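Local coordinates for trans-2-enoyl-CoA reductase [NADH] (Treponema denticola ATCC 35405, PDB 4GGO), which catalyses the NADH-dependent reduction of the carbon-carbon double bond of trans-2-enoyl-CoA, turning crotonyl-CoA into butyryl-CoA in fatty acid synthesis, at residues 16-21 / 90-95; 296-301 / 351-356; 303-308 / 347-352. All coordinates share one frame; numbering follows the deposited sequence.

Interactions 2 and 3 are neighbouring parts of one interface, where helix 291-305 and the loop after it meet helix 347-359; their centres lie 7 Å apart and they share K351 and A352. Interaction 2 is apolar, and interaction 3 adds a salt bridge at the exposed end. L298 CD1 touches V349 CG1 at 3.8 Å, joining the two. The side chain of L298 is also about 5 Å from that of the substrate-binding Y234. Interaction 1 stands apart, its centre 33 Å from that of interaction 2, with about 15 Å between nearest atoms. It lies near the NAD site instead, the side chain of P95 being about 6 Å from those of E84 and N60.

Interaction 1: residues 16-21 / 90-95; sequences CLNAHP and TKYGTP
N18 lays its CB over the middle of the Y92 ring, 3.4 Å from the centroid and only 8° off the normal, a CH-pi contact almost perpendicular to the ring plane. With chi1 at 57°, CG of N18 sits between the backbone N and the carbonyl carbon, and the amide continues alongside the tyrosine, its plane 88° from that of the ring. N18 ND2 makes a weak, nearly straight hydrogen bond of 3.4 Å to Y92 OH. The firmer anchors of that amide lie elsewhere: ND2 donates to K8 O, and OD1 accepts from M10 N. The backbone oxygen of A19 approaches the ring obliquely, 3.5 Å from Y92 CD1; it is buried and has no hydrogen-bond partner in the model. A19 CB packs on P95 CD at 4.1 Å, and a water bridges L17 O and G93 O. Further out, the Y92 ring meets F398 edge-to-face, while T94, the N-cap residue of helix 95-110, bonds through OG1 to E84. The contact ties an N-terminal loop to the loop after strand 77-82 of the Rossmann fold, beside the acidic residue that discriminates NADH against NADPH.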
loop_
_atom_site.group_PDB
_atom_site.type_symbol
_atom_site.label_atom_id
_atom_site.label_comp_id
_atom_site.label_asym_id
_atom_site.label_seq_id
_atom_site.Cartn_x
_atom_site.Cartn_y
_atom_site.Cartn_z
ATOM N N CYS A 16 4.546 16.070 -0.271
ATOM C CA CYS A 16 4.341 16.686 1.036
ATOM C C CYS A 16 5.534 16.380 1.931
ATOM O O CYS A 16 5.770 15.228 2.292
ATOM C CB CYS A 16 3.049 16.184 1.681
ATOM S SG CYS A 16 2.640 17.011 3.236
ATOM N N LEU A 17 6.281 17.419 2.285
ATOM C CA LEU A 17 7.545 17.243 2.995
ATOM C C LEU A 17 7.377 16.928 4.478
ATOM O O LEU A 17 8.098 16.095 5.022
ATOM C CB LEU A 17 8.434 18.477 2.817
ATOM C CG LEU A 17 8.780 18.845 1.372
ATOM C CD1 LEU A 17 9.822 19.966 1.327
ATOM C CD2 LEU A 17 9.241 17.618 0.588
ATOM N N ASN A 18 6.427 17.592 5.127
ATOM C CA ASN A 18 6.230 17.423 6.564
ATOM C C ASN A 18 5.043 16.528 6.922
ATOM O O ASN A 18 4.416 15.930 6.048
ATOM C CB ASN A 18 6.092 18.786 7.246
ATOM C CG ASN A 18 4.964 19.613 6.668
ATOM O OD1 ASN A 18 4.532 19.390 5.538
ATOM N ND2 ASN A 18 4.483 20.579 7.440
ATOM N N ALA A 19 4.744 16.438 8.214
ATOM C CA ALA A 19 3.647 15.602 8.686
ATOM C C ALA A 19 3.075 16.121 10.001
ATOM O O ALA A 19 3.795 16.694 10.819
ATOM C CB ALA A 19 4.109 14.161 8.840
ATOM N N HIS A 20 1.777 15.916 10.194
ATOM C CA HIS A 20 1.109 16.329 11.421
ATOM C C HIS A 20 0.959 15.130 12.351
ATOM O O HIS A 20 0.254 14.176 12.026
ATOM C CB HIS A 20 -0.262 16.927 11.100
ATOM C CG HIS A 20 -0.783 17.848 12.158
ATOM N ND1 HIS A 20 -1.448 17.397 13.278
ATOM C CD2 HIS A 20 -0.744 19.198 12.265
ATOM C CE1 HIS A 20 -1.792 18.428 14.030
ATOM N NE2 HIS A 20 -1.377 19.532 13.436
ATOM N N PRO A 21 1.633 15.173 13.512
ATOM C CA PRO A 21 1.668 14.062 14.470
ATOM C C PRO A 21 0.282 13.610 14.928
ATOM O O PRO A 21 -0.010 12.415 14.894
ATOM C CB PRO A 21 2.447 14.645 15.653
ATOM C CG PRO A 21 3.294 15.712 15.049
ATOM C CD PRO A 21 2.455 16.310 13.960
ATOM N N THR A 90 12.487 18.890 17.517
ATOM C CA THR A 90 12.238 20.087 16.719
ATOM C C THR A 90 12.005 19.811 15.235
ATOM O O THR A 90 11.424 20.636 14.532
ATOM C CB THR A 90 13.392 21.101 16.860
ATOM O OG1 THR A 90 14.597 20.533 16.334
ATOM C CG2 THR A 90 13.603 21.468 18.322
ATOM N N LYS A 91 12.463 18.659 14.757
ATOM C CA LYS A 91 12.341 18.336 13.338
ATOM C C LYS A 91 11.246 17.304 13.089
ATOM O O LYS A 91 10.745 16.686 14.022
ATOM C CB LYS A 91 13.680 17.850 12.780
ATOM C CG LYS A 91 14.836 18.802 13.051
ATOM C CD LYS A 91 14.477 20.230 12.664
ATOM C CE LYS A 91 15.559 21.211 13.088
ATOM N NZ LYS A 91 15.144 22.624 12.870
ATOM N N TYR A 92 10.874 17.128 11.825
ATOM C CA TYR A 92 9.801 16.207 11.466
ATOM C C TYR A 92 10.292 14.776 11.314
ATOM O O TYR A 92 11.407 14.534 10.858
ATOM C CB TYR A 92 9.150 16.623 10.146
ATOM C CG TYR A 92 8.377 17.916 10.191
ATOM C CD1 TYR A 92 7.092 17.960 10.715
ATOM C CD2 TYR A 92 8.921 19.089 9.689
ATOM C CE1 TYR A 92 6.375 19.140 10.749
ATOM C CE2 TYR A 92 8.213 20.273 9.717
ATOM C CZ TYR A 92 6.940 20.294 10.248
ATOM O OH TYR A 92 6.228 21.469 10.278
ATOM N N GLY A 93 9.441 13.831 11.691
ATOM C CA GLY A 93 9.649 12.445 11.329
ATOM C C GLY A 93 8.819 12.164 10.093
ATOM O O GLY A 93 8.012 12.998 9.685
ATOM N N THR A 94 9.021 11.004 9.480
ATOM C CA THR A 94 8.169 10.597 8.372
ATOM C C THR A 94 6.793 10.255 8.935
ATOM O O THR A 94 6.683 9.860 10.095
ATOM C CB THR A 94 8.758 9.387 7.620
ATOM O OG1 THR A 94 9.003 8.319 8.542
ATOM C CG2 THR A 94 10.061 9.769 6.939
ATOM N N PRO A 95 5.732 10.428 8.127
ATOM C CA PRO A 95 4.379 10.109 8.599
ATOM C C PRO A 95 4.257 8.673 9.107
ATOM O O PRO A 95 3.500 8.416 10.045
ATOM C CB PRO A 95 3.504 10.319 7.352
ATOM C CG PRO A 95 4.460 10.407 6.196
ATOM C CD PRO A 95 5.721 10.973 6.759
HETATM O O HOH W 1 7.804 14.119 7.197
#

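Interaction 2: residues 296-301 / 351-356; sequences ASLFKV and KAVSAL
The carbonyl oxygen of S297 takes the helical hydrogen bond from V301 N at 3.0 Å and meets L356 CD2 across the interface at 3.8 Å. No hydrogen bond crosses between 296-301 and 351-356; the S297 hydroxyl turns back on its own helix to L293 O, leaving CB to face the partner, 3.9 Å from V353 CG1. V301 carries much of the apolar contact with its two methyls. V301 CG1, anti to the backbone N (chi1 171°), rests on A352 CB at 3.7 Å, whereas V301 CG2 meets V353 CG2 at 3.8 Å and L356 CD2 at 4.0 Å. The side chains of L356 and V301 slide past each other in opposite directions. One leucine methyl, L356 CD2, touches S297, V301 and the aliphatic part of K300, the K300 and L356 side chains crossing at about a right angle. V353 splits its branches likewise: CG1 goes to S297, and CG2 also reaches L298 CD1 at 3.9 Å. L298 gets there although its CB points away from the partner helix. T369 adds to the packing on S297 from a loop. The short helix axes pass 9.1 Å apart at 127°, a steeply crossed helix-helix packing, nearer antiparallel than parallel, that joins helix 291-305 to helix 347-359, with L298 also near the substrate-binding Y234.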
loop_
_atom_site.group_PDB
_atom_site.type_symbol
_atom_site.label_atom_id
_atom_site.label_comp_id
_atom_site.label_asym_id
_atom_site.label_seq_id
_atom_site.Cartn_x
_atom_site.Cartn_y
_atom_site.Cartn_z
ATOM N N ALA A 296 -9.064 10.726 -9.997
ATOM C CA ALA A 296 -10.055 11.744 -9.661
ATOM C C ALA A 296 -11.409 11.400 -10.277
ATOM O O ALA A 296 -12.455 11.591 -9.656
ATOM C CB ALA A 296 -9.589 13.115 -10.127
ATOM N N SER A 297 -11.377 10.885 -11.501
ATOM C CA SER A 297 -12.591 10.469 -12.186
ATOM C C SER A 297 -13.130 9.178 -11.582
ATOM O O SER A 297 -14.341 9.008 -11.444
ATOM C CB SER A 297 -12.321 10.280 -13.679
ATOM O OG SER A 297 -11.772 11.458 -14.244
ATOM N N LEU A 298 -12.221 8.275 -11.223
ATOM C CA LEU A 298 -12.589 6.997 -10.625
ATOM C C LEU A 298 -13.261 7.207 -9.275
ATOM O O LEU A 298 -14.280 6.584 -8.980
ATOM C CB LEU A 298 -11.357 6.104 -10.456
ATOM C CG LEU A 298 -11.610 4.687 -9.934
ATOM C CD1 LEU A 298 -12.319 3.849 -10.990
ATOM C CD2 LEU A 298 -10.309 4.026 -9.502
ATOM N N PHE A 299 -12.684 8.085 -8.459
ATOM C CA PHE A 299 -13.244 8.399 -7.149
ATOM C C PHE A 299 -14.657 8.954 -7.306
ATOM O O PHE A 299 -15.566 8.595 -6.558
ATOM C CB PHE A 299 -12.373 9.415 -6.403
ATOM C CG PHE A 299 -11.009 8.898 -6.020
ATOM C CD1 PHE A 299 -10.686 7.558 -6.159
ATOM C CD2 PHE A 299 -10.052 9.760 -5.508
ATOM C CE1 PHE A 299 -9.432 7.089 -5.805
ATOM C CE2 PHE A 299 -8.798 9.297 -5.151
ATOM C CZ PHE A 299 -8.490 7.959 -5.298
ATOM N N LYS A 300 -14.833 9.828 -8.291
ATOM C CA LYS A 300 -16.126 10.441 -8.561
ATOM C C LYS A 300 -17.174 9.393 -8.929
ATOM O O LYS A 300 -18.262 9.356 -8.353
ATOM C CB LYS A 300 -15.997 11.461 -9.691
ATOM C CG LYS A 300 -17.275 12.232 -9.979
ATOM C CD LYS A 300 -17.662 13.103 -8.797
ATOM C CE LYS A 300 -18.751 14.092 -9.172
ATOM N NZ LYS A 300 -19.056 15.027 -8.054
ATOM N N VAL A 301 -16.832 8.543 -9.889
ATOM C CA VAL A 301 -17.741 7.511 -10.368
ATOM C C VAL A 301 -18.085 6.493 -9.281
ATOM O O VAL A 301 -19.254 6.160 -9.078
ATOM C CB VAL A 301 -17.151 6.778 -11.592
ATOM C CG1 VAL A 301 -17.997 5.573 -11.958
ATOM C CG2 VAL A 301 -17.030 7.732 -12.776
ATOM N N LYS A 351 -16.428 2.290 -18.116
ATOM C CA LYS A 351 -17.078 3.041 -19.180
ATOM C C LYS A 351 -17.507 4.422 -18.695
ATOM O O LYS A 351 -17.413 5.404 -19.429
ATOM C CB LYS A 351 -18.260 2.259 -19.754
ATOM C CG LYS A 351 -17.832 1.074 -20.604
ATOM C CD LYS A 351 -18.985 0.525 -21.426
ATOM C CE LYS A 351 -20.089 -0.014 -20.537
ATOM N NZ LYS A 351 -21.137 -0.707 -21.333
ATOM N N ALA A 352 -17.964 4.494 -17.450
ATOM C CA ALA A 352 -18.345 5.767 -16.853
ATOM C C ALA A 352 -17.124 6.664 -16.647
ATOM O O ALA A 352 -17.187 7.876 -16.857
ATOM C CB ALA A 352 -19.067 5.539 -15.536
ATOM N N VAL A 353 -16.011 6.061 -16.236
ATOM C CA VAL A 353 -14.773 6.805 -16.031
ATOM C C VAL A 353 -14.217 7.322 -17.355
ATOM O O VAL A 353 -13.794 8.476 -17.451
ATOM C CB VAL A 353 -13.702 5.946 -15.321
ATOM C CG1 VAL A 353 -12.366 6.676 -15.290
ATOM C CG2 VAL A 353 -14.153 5.592 -13.911
ATOM N N SER A 354 -14.226 6.467 -18.372
ATOM C CA SER A 354 -13.720 6.830 -19.693
ATOM C C SER A 354 -14.519 7.972 -20.311
ATOM O O SER A 354 -13.949 8.885 -20.908
ATOM C CB SER A 354 -13.726 5.619 -20.628
ATOM O OG SER A 354 -12.745 4.674 -20.240
ATOM N N ALA A 355 -15.839 7.915 -20.169
ATOM C CA ALA A 355 -16.701 8.973 -20.680
ATOM C C ALA A 355 -16.449 10.271 -19.923
ATOM O O ALA A 355 -16.451 11.355 -20.506
ATOM C CB ALA A 355 -18.164 8.570 -20.574
ATOM N N LEU A 356 -16.218 10.148 -18.620
ATOM C CA LEU A 356 -15.990 11.304 -17.764
ATOM C C LEU A 356 -14.678 12.009 -18.099
ATOM O O LEU A 356 -14.623 13.238 -18.148
ATOM C CB LEU A 356 -16.008 10.886 -16.292
ATOM C CG LEU A 356 -16.013 12.007 -15.252
ATOM C CD1 LEU A 356 -17.152 12.978 -15.521
ATOM C CD2 LEU A 356 -16.123 11.427 -13.848
#

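Interaction 3: residues 303-308 / 347-352; sequences KEKGNH and EDVQKA
K305 reaches over to D348, its NZ 3.2 Å from OD2 in a salt bridge whose hydrogen bond is weak. The lysine chain runs extended as far as CE and bends only at its last torsion (chi4 -65°), which sets NZ beside the carboxylate; CE lies almost as near, 3.3 Å from D348 OD2. A shorter salt bridge lies within the second helix, one turn apart: K351 NZ to E347 OE2 at 2.8 Å, using the anti lone pair of that oxygen. D348 OD1 also lies close to E346 OE1, so the positive charge of K305 may ease the repulsion between two carboxylates. K305 closes helix 291-305, and D348 belongs to the first turn of helix 347-359, so the contact brings the C-terminal end of one helix to the N-terminal end of the other. Charges of these signs would suit the two helix dipoles. G306, with a positive phi of 98°, a conformation suited to glycine, leads out of the first helix. Next to the charged pair, the lysine methylenes pack on V349 and A352: K305 CD lies 3.9 Å from V349 CG2, the two side chains crossing at an angle, and K305 CE lies at a looser 4.4 Å from A352 CB. The N307 side chain slides past V349 in the opposite direction, against the same CG2 methyl. W343 and M302 also touch N307.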
loop_
_atom_site.group_PDB
_atom_site.type_symbol
_atom_site.label_atom_id
_atom_site.label_comp_id
_atom_site.label_asym_id
_atom_site.label_seq_id
_atom_site.Cartn_x
_atom_site.Cartn_y
_atom_site.Cartn_z
ATOM N N LYS A 303 -17.803 6.688 -5.967
ATOM C CA LYS A 303 -18.525 7.252 -4.831
ATOM C C LYS A 303 -20.006 7.422 -5.163
ATOM O O LYS A 303 -20.867 7.244 -4.301
ATOM C CB LYS A 303 -17.910 8.582 -4.386
ATOM C CG LYS A 303 -16.620 8.422 -3.590
ATOM C CD LYS A 303 -15.987 9.765 -3.250
ATOM C CE LYS A 303 -14.719 9.575 -2.429
ATOM N NZ LYS A 303 -14.092 10.871 -2.047
ATOM N N GLU A 304 -20.297 7.758 -6.417
ATOM C CA GLU A 304 -21.679 7.878 -6.869
ATOM C C GLU A 304 -22.351 6.509 -6.975
ATOM O O GLU A 304 -23.540 6.370 -6.697
ATOM C CB GLU A 304 -21.759 8.612 -8.212
ATOM C CG GLU A 304 -21.436 10.096 -8.127
ATOM C CD GLU A 304 -21.748 10.838 -9.413
ATOM O OE1 GLU A 304 -22.256 10.204 -10.362
ATOM O OE2 GLU A 304 -21.486 12.057 -9.472
ATOM N N LYS A 305 -21.579 5.501 -7.371
ATOM C CA LYS A 305 -22.105 4.147 -7.522
ATOM C C LYS A 305 -22.218 3.426 -6.182
ATOM O O LYS A 305 -23.038 2.524 -6.019
ATOM C CB LYS A 305 -21.238 3.336 -8.486
ATOM C CG LYS A 305 -21.358 3.760 -9.941
ATOM C CD LYS A 305 -20.550 2.845 -10.848
ATOM C CE LYS A 305 -20.782 3.170 -12.315
ATOM N NZ LYS A 305 -22.185 2.900 -12.734
ATOM N N GLY A 306 -21.385 3.826 -5.226
ATOM C CA GLY A 306 -21.430 3.255 -3.894
ATOM C C GLY A 306 -20.404 2.165 -3.653
ATOM O O GLY A 306 -20.452 1.485 -2.628
ATOM N N ASN A 307 -19.474 1.996 -4.589
ATOM C CA ASN A 307 -18.444 0.970 -4.448
ATOM C C ASN A 307 -17.032 1.526 -4.263
ATOM O O ASN A 307 -16.046 0.819 -4.477
ATOM C CB ASN A 307 -18.482 -0.019 -5.621
ATOM C CG ASN A 307 -18.275 0.653 -6.964
ATOM O OD1 ASN A 307 -18.088 1.865 -7.044
ATOM N ND2 ASN A 307 -18.301 -0.139 -8.030
ATOM N N HIS A 308 -16.936 2.791 -3.862
ATOM C CA HIS A 308 -15.633 3.391 -3.591
ATOM C C HIS A 308 -15.003 2.790 -2.343
ATOM O O HIS A 308 -15.691 2.515 -1.359
ATOM C CB HIS A 308 -15.744 4.905 -3.425
ATOM C CG HIS A 308 -14.462 5.557 -3.007
ATOM N ND1 HIS A 308 -13.372 5.657 -3.845
ATOM C CD2 HIS A 308 -14.090 6.123 -1.835
ATOM C CE1 HIS A 308 -12.386 6.267 -3.209
ATOM N NE2 HIS A 308 -12.795 6.560 -1.989
ATOM N N GLU A 347 -16.993 -3.243 -15.841
ATOM C CA GLU A 347 -17.266 -2.596 -17.118
ATOM C C GLU A 347 -18.056 -1.302 -16.944
ATOM O O GLU A 347 -17.747 -0.291 -17.571
ATOM C CB GLU A 347 -18.016 -3.548 -18.050
ATOM C CG GLU A 347 -18.260 -2.976 -19.437
ATOM C CD GLU A 347 -19.184 -3.831 -20.272
ATOM O OE1 GLU A 347 -18.885 -5.028 -20.464
ATOM O OE2 GLU A 347 -20.211 -3.302 -20.745
ATOM N N ASP A 348 -19.068 -1.337 -16.082
ATOM C CA ASP A 348 -19.914 -0.169 -15.864
ATOM C C ASP A 348 -19.125 0.981 -15.235
ATOM O O ASP A 348 -19.382 2.152 -15.517
ATOM C CB ASP A 348 -21.140 -0.536 -15.021
ATOM C CG ASP A 348 -20.789 -0.880 -13.584
ATOM O OD1 ASP A 348 -20.162 -1.938 -13.353
ATOM O OD2 ASP A 348 -21.155 -0.097 -12.683
ATOM N N VAL A 349 -18.154 0.638 -14.394
ATOM C CA VAL A 349 -17.288 1.643 -13.796
ATOM C C VAL A 349 -16.341 2.243 -14.834
ATOM O O VAL A 349 -16.259 3.461 -14.975
ATOM C CB VAL A 349 -16.473 1.072 -12.617
ATOM C CG1 VAL A 349 -15.402 2.069 -12.172
ATOM C CG2 VAL A 349 -17.392 0.713 -11.455
ATOM N N GLN A 350 -15.640 1.380 -15.565
ATOM C CA GLN A 350 -14.636 1.821 -16.532
ATOM C C GLN A 350 -15.223 2.642 -17.681
ATOM O O GLN A 350 -14.593 3.582 -18.165
ATOM C CB GLN A 350 -13.852 0.625 -17.079
ATOM C CG GLN A 350 -12.883 0.015 -16.074
ATOM C CD GLN A 350 -11.832 1.005 -15.606
ATOM O OE1 GLN A 350 -11.170 1.657 -16.415
ATOM N NE2 GLN A 350 -11.682 1.133 -14.292
ATOM N N LYS A 351 -16.428 2.290 -18.116
ATOM C CA LYS A 351 -17.078 3.041 -19.180
ATOM C C LYS A 351 -17.507 4.422 -18.695
ATOM O O LYS A 351 -17.413 5.404 -19.429
ATOM C CB LYS A 351 -18.260 2.259 -19.754
ATOM C CG LYS A 351 -17.832 1.074 -20.604
ATOM C CD LYS A 351 -18.985 0.525 -21.426
ATOM C CE LYS A 351 -20.089 -0.014 -20.537
ATOM N NZ LYS A 351 -21.137 -0.707 -21.333
ATOM N N ALA A 352 -17.964 4.494 -17.450
ATOM C CA ALA A 352 -18.345 5.767 -16.853
ATOM C C ALA A 352 -17.124 6.664 -16.647
ATOM O O ALA A 352 -17.187 7.876 -16.857
ATOM C CB ALA A 352 -19.067 5.539 -15.536
#